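Local coordinates for protein peptidase, zinc-dependent (Methanocorpusculum labreanum, PDB 3LMC) that probably acts as a zinc-dependent metallopeptidase of family M54, carrying one zinc ion and a separate four-cysteine iron site, at residues D8-V13 with V94-L99. Residues are numbered along the deposited sequence; the frame is centred on the assembly and turned at random.
Sequences DSRVPV and VTPGDL
Asp8 N donates to Val94 O at 3.0 Å, and the same residue opens a type I beta turn that runs to Val11, closed by Val11 N on Asp8 O. With CG anti to the backbone N (chi1 -172°), the Asp8 side chain crosses that of Pro96 at about a right angle, its carboxylate meeting the ring at CD, with Asp8 CG 3.6 Å from Pro96 CD. NE and NH2 of Arg10 each take one oxygen of that carboxylate, NE on OD1 at 3.0 Å and NH2 on OD2 at 2.9 Å, both nearly straight at the hydrogen. The two bonds set the turn of the guanidinium, although NE and NH2 approach the oxygens on their syn sides 21° and 29° out of the carboxylate plane. The anti lone pair of OD1 takes Arg10 N as well, which makes an Asx turn. So oriented, the guanidinium lays one face over Pro96, whose CG stands 3.6 Å above the plane, displaced from the centre of the group. A water donates to Asp8 OD2 and accepts from Thr95 OG1, which in turn receives Gly97 N in an ST turn; Phe39 N also bonds to OD2. An alanine in place of Asp8 would probably leave the Arg10 guanidinium free to swing off Pro96 and deprive Phe39 N and the water of their acceptor. Val11 CG2 adds an apolar contact, 4.0 Å from Pro96 CD and 4.2 Å from Val94 CG1. The contact thus joins the loops that follow the parallel neighbours 3-7 and 90-94 of the mixed sheet, the first leading into helix 16-27 and the second into strand 99-101.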
ATOM      1  N   ASP A   8      -6.923   5.951   4.367  1.00 12.95           N
ATOM      2  CA  ASP A   8      -7.653   6.080   5.630  1.00 11.36           C
ATOM      3  C   ASP A   8      -7.519   7.518   6.130  1.00 18.65           C
ATOM      4  O   ASP A   8      -6.413   7.990   6.387  1.00 20.95           O
ATOM      5  CB  ASP A   8      -7.097   5.093   6.665  1.00 10.76           C
ATOM      6  CG  ASP A   8      -7.925   5.036   7.936  1.00 17.45           C
ATOM      7  OD1 ASP A   8      -8.071   6.081   8.608  1.00 21.03           O
ATOM      8  OD2 ASP A   8      -8.410   3.935   8.290  1.00 14.44           O
ATOM      9  N   SER A   9      -8.641   8.216   6.267  1.00 15.24           N
ATOM     10  CA  SER A   9      -8.603   9.658   6.491  1.00 21.56           C
ATOM     11  C   SER A   9      -8.015  10.046   7.849  1.00 23.07           C
ATOM     12  O   SER A   9      -7.808  11.226   8.114  1.00 22.74           O
ATOM     13  CB  SER A   9      -9.995  10.272   6.303  1.00 22.07           C
ATOM     14  OG  SER A   9     -10.933   9.599   7.111  1.00 24.11           O
ATOM     15  N   ARG A  10      -7.732   9.069   8.708  1.00 19.36           N
ATOM     16  CA  ARG A  10      -7.024   9.383   9.950  1.00 21.36           C
ATOM     17  C   ARG A  10      -5.559   9.703   9.665  1.00 22.63           C
ATOM     18  O   ARG A  10      -4.874  10.254  10.507  1.00 24.66           O
ATOM     19  CB  ARG A  10      -7.150   8.262  10.988  1.00 16.31           C
ATOM     20  CG  ARG A  10      -8.585   8.054  11.531  1.00 20.68           C
ATOM     21  CD  ARG A  10      -8.740   6.731  12.309  1.00 22.00           C
ATOM     22  NE  ARG A  10      -8.646   5.534  11.457  1.00 22.93           N
ATOM     23  CZ  ARG A  10      -8.693   4.287  11.924  1.00 19.86           C
ATOM     24  NH1 ARG A  10      -8.821   4.072  13.224  1.00 19.35           N
ATOM     25  NH2 ARG A  10      -8.598   3.255  11.106  1.00 16.90           N
ATOM     26  N   VAL A  11      -5.076   9.343   8.480  1.00 13.39           N
ATOM     27  CA  VAL A  11      -3.738   9.746   8.059  1.00 17.72           C
ATOM     28  C   VAL A  11      -3.921  11.099   7.378  1.00 19.80           C
ATOM     29  O   VAL A  11      -4.798  11.224   6.531  1.00 24.60           O
ATOM     30  CB  VAL A  11      -3.138   8.725   7.060  1.00 18.07           C
ATOM     31  CG1 VAL A  11      -1.751   9.128   6.653  1.00 18.31           C
ATOM     32  CG2 VAL A  11      -3.136   7.319   7.674  1.00 23.46           C
ATOM     33  N   PRO A  12      -3.138  12.123   7.770  1.00 19.57           N
ATOM     34  CA  PRO A  12      -3.364  13.492   7.268  1.00 22.86           C
ATOM     35  C   PRO A  12      -3.752  13.537   5.799  1.00 19.57           C
ATOM     36  O   PRO A  12      -2.926  13.196   4.952  1.00 20.60           O
ATOM     37  CB  PRO A  12      -2.015  14.170   7.508  1.00 19.93           C
ATOM     38  CG  PRO A  12      -1.594  13.573   8.868  1.00 20.24           C
ATOM     39  CD  PRO A  12      -2.061  12.089   8.786  1.00 22.10           C
ATOM     40  N   VAL A  13      -4.994  13.933   5.504  1.00 14.43           N
ATOM     41  CA  VAL A  13      -5.527  13.765   4.142  1.00 14.23           C
ATOM     42  C   VAL A  13      -4.867  14.732   3.145  1.00 15.60           C
ATOM     43  O   VAL A  13      -4.998  14.588   1.930  1.00 16.88           O
ATOM     44  CB  VAL A  13      -7.067  13.878   4.101  1.00 17.65           C
ATOM     45  CG1 VAL A  13      -7.717  12.702   4.864  1.00 16.05           C
ATOM     46  CG2 VAL A  13      -7.542  15.218   4.672  1.00 20.47           C
ATOM     47  N   VAL A  94      -3.887   2.650   2.887  1.00 11.76           N
ATOM     48  CA  VAL A  94      -2.942   3.420   3.709  1.00 12.22           C
ATOM     49  C   VAL A  94      -3.607   3.588   5.062  1.00 14.46           C
ATOM     50  O   VAL A  94      -4.622   4.273   5.167  1.00 21.53           O
ATOM     51  CB  VAL A  94      -2.665   4.794   3.096  1.00  7.10           C
ATOM     52  CG1 VAL A  94      -1.806   5.642   4.032  1.00 12.47           C
ATOM     53  CG2 VAL A  94      -1.984   4.633   1.747  1.00 14.27           C
ATOM     54  N   THR A  95      -3.056   2.941   6.087  1.00 15.72           N
ATOM     55  CA  THR A  95      -3.724   2.834   7.382  1.00 12.86           C
ATOM     56  C   THR A  95      -2.862   3.395   8.514  1.00 11.92           C
ATOM     57  O   THR A  95      -1.636   3.296   8.469  1.00 18.84           O
ATOM     58  CB  THR A  95      -4.028   1.358   7.710  1.00 15.02           C
ATOM     59  OG1 THR A  95      -4.584   1.258   9.035  1.00 19.96           O
ATOM     60  CG2 THR A  95      -2.743   0.544   7.664  1.00 14.25           C
ATOM     61  N   PRO A  96      -3.489   3.958   9.555  1.00 11.53           N
ATOM     62  CA  PRO A  96      -2.653   4.474  10.655  1.00 14.88           C
ATOM     63  C   PRO A  96      -2.162   3.387  11.613  1.00 17.47           C
ATOM     64  O   PRO A  96      -1.307   3.679  12.461  1.00 19.63           O
ATOM     65  CB  PRO A  96      -3.607   5.414  11.400  1.00 18.34           C
ATOM     66  CG  PRO A  96      -4.977   4.769  11.166  1.00 18.00           C
ATOM     67  CD  PRO A  96      -4.912   4.318   9.720  1.00 11.79           C
ATOM     68  N   GLY A  97      -2.692   2.168  11.505  1.00 17.36           N
ATOM     69  CA  GLY A  97      -2.400   1.133  12.491  1.00 16.21           C
ATOM     70  C   GLY A  97      -0.993   0.575  12.353  1.00 17.46           C
ATOM     71  O   GLY A  97      -0.479   0.489  11.246  1.00 16.73           O
ATOM     72  N   ASP A  98      -0.361   0.219  13.471  1.00 14.25           N
ATOM     73  CA  ASP A  98       0.931  -0.472  13.422  1.00 18.58           C
ATOM     74  C   ASP A  98       0.704  -1.937  13.009  1.00 24.32           C
ATOM     75  O   ASP A  98      -0.161  -2.627  13.565  1.00 20.45           O
ATOM     76  CB  ASP A  98       1.645  -0.417  14.775  1.00 22.78           C
ATOM     77  CG  ASP A  98       3.090  -0.913  14.701  1.00 27.11           C
ATOM     78  OD1 ASP A  98       3.791  -0.617  13.699  1.00 23.81           O
ATOM     79  OD2 ASP A  98       3.524  -1.594  15.656  1.00 25.70           O
ATOM     80  N   LEU A  99       1.481  -2.409  12.037  1.00 24.62           N
ATOM     81  CA  LEU A  99       1.218  -3.712  11.419  1.00 22.56           C
ATOM     82  C   LEU A  99       2.274  -4.741  11.771  1.00 21.19           C
ATOM     83  O   LEU A  99       3.468  -4.421  11.857  1.00 20.06           O
ATOM     84  CB  LEU A  99       1.175  -3.579   9.900  1.00 15.83           C
ATOM     85  CG  LEU A  99       0.115  -2.639   9.344  1.00 18.31           C
ATOM     86  CD1 LEU A  99       0.205  -2.619   7.830  1.00 20.16           C
ATOM     87  CD2 LEU A  99      -1.263  -3.100   9.804  1.00 18.08           C
TER
HETATM   88  O   HOH W   1      -7.087   1.486   8.058  1.00 14.24           O